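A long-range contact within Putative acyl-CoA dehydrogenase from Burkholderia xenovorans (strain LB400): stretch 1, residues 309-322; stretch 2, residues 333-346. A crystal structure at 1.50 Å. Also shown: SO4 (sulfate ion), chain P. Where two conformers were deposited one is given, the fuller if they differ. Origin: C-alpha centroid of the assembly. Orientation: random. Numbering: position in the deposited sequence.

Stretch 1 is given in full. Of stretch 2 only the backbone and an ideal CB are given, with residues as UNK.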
# COMPACT_ATOMS: atom_id res chain seq x y z
N LEU C 309 -2.15 14.50 4.70
CA LEU C 309 -3.23 13.65 5.18
C LEU C 309 -2.75 12.74 6.30
O LEU C 309 -3.40 12.61 7.35
CB LEU C 309 -3.78 12.82 4.01
CG LEU C 309 -4.90 11.84 4.37
CD1 LEU C 309 -6.10 12.60 4.95
CD2 LEU C 309 -5.32 11.02 3.14
N THR C 310 -1.59 12.10 6.10
CA THR C 310 -1.03 11.24 7.13
C THR C 310 -0.75 12.03 8.41
O THR C 310 -1.02 11.55 9.52
CB THR C 310 0.24 10.57 6.60
OG1 THR C 310 -0.15 9.65 5.58
CG2 THR C 310 0.96 9.82 7.71
N ILE C 311 -0.24 13.26 8.27
CA ILE C 311 0.03 14.09 9.44
C ILE C 311 -1.26 14.41 10.19
O ILE C 311 -1.32 14.33 11.42
CB ILE C 311 0.80 15.35 9.04
CG1 ILE C 311 2.27 14.99 8.82
CG2 ILE C 311 0.65 16.47 10.10
CD1 ILE C 311 3.06 16.05 8.10
N ASP C 312 -2.32 14.79 9.46
CA ASP C 312 -3.56 15.15 10.15
C ASP C 312 -4.21 13.94 10.80
O ASP C 312 -4.71 14.03 11.93
CB ASP C 312 -4.53 15.86 9.21
CG ASP C 312 -4.26 17.34 9.11
OD1 ASP C 312 -3.17 17.79 9.54
OD2 ASP C 312 -5.14 18.07 8.59
N SER C 313 -4.21 12.79 10.12
CA SER C 313 -4.79 11.61 10.76
C SER C 313 -3.96 11.20 11.97
O SER C 313 -4.52 10.83 13.00
CB SER C 313 -4.94 10.46 9.76
OG SER C 313 -3.72 10.13 9.13
N SER C 314 -2.63 11.29 11.87
CA SER C 314 -1.78 11.00 13.03
C SER C 314 -2.07 11.96 14.17
O SER C 314 -2.25 11.54 15.32
CB SER C 314 -0.30 11.08 12.65
OG SER C 314 0.03 10.07 11.71
N ALA C 315 -2.13 13.26 13.87
CA ALA C 315 -2.35 14.24 14.93
C ALA C 315 -3.70 14.04 15.61
O ALA C 315 -3.80 14.13 16.84
CB ALA C 315 -2.24 15.65 14.35
N LEU C 316 -4.75 13.77 14.82
CA LEU C 316 -6.06 13.51 15.41
C LEU C 316 -6.03 12.29 16.31
O LEU C 316 -6.60 12.31 17.41
CB LEU C 316 -7.10 13.36 14.30
CG LEU C 316 -7.49 14.70 13.64
CD1 LEU C 316 -8.12 14.49 12.25
CD2 LEU C 316 -8.44 15.49 14.55
N LEU C 317 -5.35 11.21 15.88
CA LEU C 317 -5.25 10.02 16.73
C LEU C 317 -4.43 10.29 17.99
O LEU C 317 -4.79 9.80 19.07
CB LEU C 317 -4.64 8.87 15.94
CG LEU C 317 -5.53 8.27 14.86
CD1 LEU C 317 -4.67 7.39 13.96
CD2 LEU C 317 -6.65 7.45 15.48
N VAL C 318 -3.33 11.05 17.87
CA VAL C 318 -2.52 11.38 19.04
C VAL C 318 -3.36 12.12 20.07
O VAL C 318 -3.40 11.74 21.25
CB VAL C 318 -1.30 12.23 18.63
CG1 VAL C 318 -0.63 12.84 19.87
CG2 VAL C 318 -0.31 11.40 17.84
N TYR C 319 -4.03 13.19 19.65
CA TYR C 319 -4.69 14.03 20.63
C TYR C 319 -6.07 13.52 21.01
O TYR C 319 -6.55 13.85 22.10
CB TYR C 319 -4.68 15.49 20.13
CG TYR C 319 -3.23 15.94 20.18
CD1 TYR C 319 -2.61 16.20 21.40
CD2 TYR C 319 -2.45 16.03 19.02
CE1 TYR C 319 -1.27 16.56 21.47
CE2 TYR C 319 -1.11 16.39 19.09
CZ TYR C 319 -0.52 16.65 20.32
OH TYR C 319 0.81 16.99 20.42
N ARG C 320 -6.69 12.65 20.21
CA ARG C 320 -7.83 11.89 20.71
C ARG C 320 -7.41 11.03 21.89
O ARG C 320 -8.06 11.04 22.94
CB ARG C 320 -8.45 11.03 19.61
CG ARG C 320 -9.71 10.24 20.02
CD ARG C 320 -9.39 8.90 20.72
NE ARG C 320 -8.70 7.97 19.83
CZ ARG C 320 -9.32 7.07 19.07
NH1 ARG C 320 -10.64 6.96 19.09
NH2 ARG C 320 -8.62 6.27 18.27
N ALA C 321 -6.32 10.28 21.74
CA ALA C 321 -5.85 9.44 22.83
C ALA C 321 -5.43 10.26 24.04
O ALA C 321 -5.75 9.90 25.18
CB ALA C 321 -4.69 8.56 22.36
N ALA C 322 -4.72 11.37 23.82
CA ALA C 322 -4.27 12.17 24.95
C ALA C 322 -5.45 12.83 25.66
O ALA C 322 -5.53 12.81 26.90
CB ALA C 322 -3.26 13.23 24.49
N UNK C 333 -6.11 0.81 24.02
CA UNK C 333 -6.39 0.69 22.58
C UNK C 333 -6.00 1.96 21.83
O UNK C 333 -5.33 1.90 20.79
CB UNK C 333 -7.87 0.39 22.35
N UNK C 334 -6.45 3.11 22.33
CA UNK C 334 -6.29 4.36 21.59
C UNK C 334 -4.83 4.80 21.54
O UNK C 334 -4.40 5.36 20.52
CB UNK C 334 -7.14 5.46 22.22
N UNK C 335 -4.07 4.54 22.61
CA UNK C 335 -2.64 4.83 22.59
C UNK C 335 -1.91 3.92 21.62
O UNK C 335 -1.01 4.37 20.90
CB UNK C 335 -2.04 4.69 23.99
N UNK C 336 -2.27 2.63 21.59
CA UNK C 336 -1.66 1.71 20.64
C UNK C 336 -1.94 2.15 19.21
O UNK C 336 -1.04 2.16 18.36
CB UNK C 336 -2.17 0.29 20.87
N UNK C 337 -3.19 2.53 18.92
CA UNK C 337 -3.55 3.02 17.59
C UNK C 337 -2.71 4.23 17.21
O UNK C 337 -2.20 4.32 16.08
CB UNK C 337 -5.04 3.37 17.53
N UNK C 338 -2.59 5.20 18.12
CA UNK C 338 -1.86 6.42 17.82
C UNK C 338 -0.38 6.13 17.59
O UNK C 338 0.21 6.64 16.64
CB UNK C 338 -2.03 7.43 18.95
N UNK C 339 0.22 5.31 18.46
CA UNK C 339 1.64 5.01 18.34
C UNK C 339 1.93 4.28 17.03
O UNK C 339 2.86 4.63 16.30
CB UNK C 339 2.11 4.17 19.53
N UNK C 340 1.12 3.28 16.72
CA UNK C 340 1.22 2.55 15.46
C UNK C 340 1.10 3.50 14.26
O UNK C 340 2.00 3.57 13.41
CB UNK C 340 0.14 1.47 15.39
N UNK C 341 -0.00 4.24 14.18
CA UNK C 341 -0.27 5.04 12.98
C UNK C 341 0.74 6.16 12.83
O UNK C 341 1.24 6.43 11.72
CB UNK C 341 -1.69 5.62 13.03
N UNK C 342 1.05 6.86 13.92
CA UNK C 342 1.93 8.02 13.78
C UNK C 342 3.35 7.60 13.45
O UNK C 342 4.04 8.29 12.69
CB UNK C 342 1.92 8.86 15.06
N UNK C 343 3.84 6.49 14.01
CA UNK C 343 5.21 6.08 13.72
C UNK C 343 5.33 5.52 12.31
O UNK C 343 6.26 5.86 11.57
CB UNK C 343 5.68 5.04 14.74
N UNK C 344 4.37 4.67 11.91
CA UNK C 344 4.40 4.15 10.54
C UNK C 344 4.16 5.25 9.53
O UNK C 344 4.81 5.29 8.47
CB UNK C 344 3.36 3.04 10.36
N UNK C 345 3.25 6.17 9.85
CA UNK C 345 2.97 7.27 8.95
C UNK C 345 4.14 8.23 8.83
O UNK C 345 4.47 8.69 7.73
CB UNK C 345 1.73 8.03 9.42
N UNK C 346 4.80 8.54 9.96
CA UNK C 346 5.94 9.45 9.90
C UNK C 346 7.06 8.88 9.05
O UNK C 346 7.73 9.61 8.32
CB UNK C 346 6.46 9.75 11.31
S SO4 P . -3.40 8.02 6.23
O1 SO4 P . -3.90 9.26 6.83
O2 SO4 P . -4.10 6.88 6.83
O3 SO4 P . -1.96 7.89 6.49
O4 SO4 P . -3.69 8.05 4.79

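The two stretches are helices running nearly antiparallel, at 156° between their N-to-C directions, with axes 8.4 Å apart at closest approach. All fourteen positions of stretch 2 have helical backbone angles, which disfavours proline but asks for no special residue.

Position 333 points sideways, with nothing of stretch 1 near its ideal CB; many residues fit, and R333 is found, making no contact here. At 334 the CB points toward stretch 1, 3.8 Å from R320 NE and 4.0 Å from A321 CB. A flexible aliphatic, polar or acidic chain could lie along the guanidinium. The residue is E334, whose CG packs over one face of that group, 3.6 Å from R320 NE. Its backbone also takes part: water 1 donates to E334 O (2.8 Å) and L317 O (2.8 Å) and accepts from R320 NE (2.9 Å), tying the helices together.

Position 335 points sideways, its ideal CB 5.0 Å from A321 CB, and leaves the choice wide; A335 touches little. Position 336 is out of reach and unconstrained; it is A336.

At 337 the CB points toward stretch 1, with the ideal CB 4.7 Å from R320 NH2 and 4.8 Å from L317 CD2, which leaves room for a longer, mainly apolar chain such as leucine or methionine. M337 places SD 4.4 Å from L317 CD2 and 3.6 Å from R320 NH2, near the guanidinium plane.

Position 338 is tight: its ideal CB lies 3.6 Å from L317 O and 4.0 Å from V318 CA, so alanine, glycine or perhaps serine would suit. A338 fits, its CB 4.3 Å from L317 CB and 4.5 Å from A321 CB. Position 339 points away and 340 is out of reach; neither is specified by stretch 1, and K339 and W340 make no contact with it.

Position 341 points toward a hollow lined by T310, S313, S314 and L317, with two serine hydroxyls and a sulfate beyond. A polar side chain with an apolar face is invited: histidine, glutamine or asparagine. H341 enters as a knob into this hole. H341 ND1 donates to S314 OG (3.0 Å), and S314 OG itself donates to T310 O (2.8 Å), while L317 CD1 sits over the face of the H341 ring, 3.8 Å from the ring centroid. H341 NE2 makes a weak hydrogen bond to SO4 O2 (3.3 Å); S313 OG binds the same ion through a very short one to SO4 O1 (2.5 Å).

At 342 the ideal CB is 4.0 Å from S314 CB and 4.4 Å from V318 CG2, favouring a small residue; A342 packs its CB against V318 CG2 at 4.4 Å. Position 343 points away and 344 sideways, with nothing of stretch 1 near either, so small, polar or charged residues would all do; S343 OG donates to K339 O (2.7 Å), and the end of E344 leads away from stretch 1.

Position 345 is decisive. An ideal CB would clash with T310 CG2 at 2.6 Å, so glycine is expected. G345 lets its CA approach T310 CG2 to 3.5 Å. Position 346 is unconstrained; it is A346.

Stretch 2 (333-346) REAAMAKWHASEGA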
# COMPACT_ATOMS: atom_id res chain seq x y z
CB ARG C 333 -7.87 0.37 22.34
CG ARG C 333 -8.19 0.17 20.84
CD ARG C 333 -9.68 0.29 20.47
NE ARG C 333 -10.48 -0.86 20.89
CZ ARG C 333 -11.74 -1.07 20.53
NH1 ARG C 333 -12.36 -0.22 19.73
NH2 ARG C 333 -12.38 -2.14 20.97
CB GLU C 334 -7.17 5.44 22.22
CG GLU C 334 -8.67 5.15 22.12
CD GLU C 334 -9.21 4.22 23.22
OE1 GLU C 334 -8.43 3.75 24.08
OE2 GLU C 334 -10.43 3.96 23.22
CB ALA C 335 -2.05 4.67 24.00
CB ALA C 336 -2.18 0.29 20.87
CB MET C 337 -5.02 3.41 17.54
CG MET C 337 -5.97 2.37 17.11
SD MET C 337 -7.49 3.25 16.66
CE MET C 337 -8.54 1.82 16.40
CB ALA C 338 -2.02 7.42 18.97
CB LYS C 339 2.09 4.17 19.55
CG LYS C 339 3.60 4.09 19.79
CD LYS C 339 4.26 2.96 19.02
CE LYS C 339 5.75 2.87 19.33
NZ LYS C 339 6.42 1.75 18.58
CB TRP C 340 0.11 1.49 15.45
CG TRP C 340 -0.26 0.83 14.16
CD1 TRP C 340 0.43 0.81 12.98
CD2 TRP C 340 -1.45 0.06 13.94
NE1 TRP C 340 -0.27 0.07 12.03
CE2 TRP C 340 -1.42 -0.40 12.61
CE3 TRP C 340 -2.54 -0.29 14.76
CZ2 TRP C 340 -2.45 -1.16 12.08
CZ3 TRP C 340 -3.55 -1.05 14.21
CH2 TRP C 340 -3.50 -1.49 12.89
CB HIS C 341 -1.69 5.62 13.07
CG HIS C 341 -2.14 6.33 11.84
ND1 HIS C 341 -1.70 7.59 11.50
CD2 HIS C 341 -3.03 5.97 10.89
CE1 HIS C 341 -2.28 7.96 10.37
NE2 HIS C 341 -3.09 7.00 9.98
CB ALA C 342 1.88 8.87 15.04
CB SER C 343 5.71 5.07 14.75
OG SER C 343 4.92 3.88 14.75
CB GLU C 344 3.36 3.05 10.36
CG GLU C 344 3.64 1.76 11.13
CD GLU C 344 4.83 0.99 10.60
OE1 GLU C 344 5.54 0.36 11.41
OE2 GLU C 344 5.06 1.01 9.36
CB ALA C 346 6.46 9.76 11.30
O HOH W 1 -5.98 7.30 19.16
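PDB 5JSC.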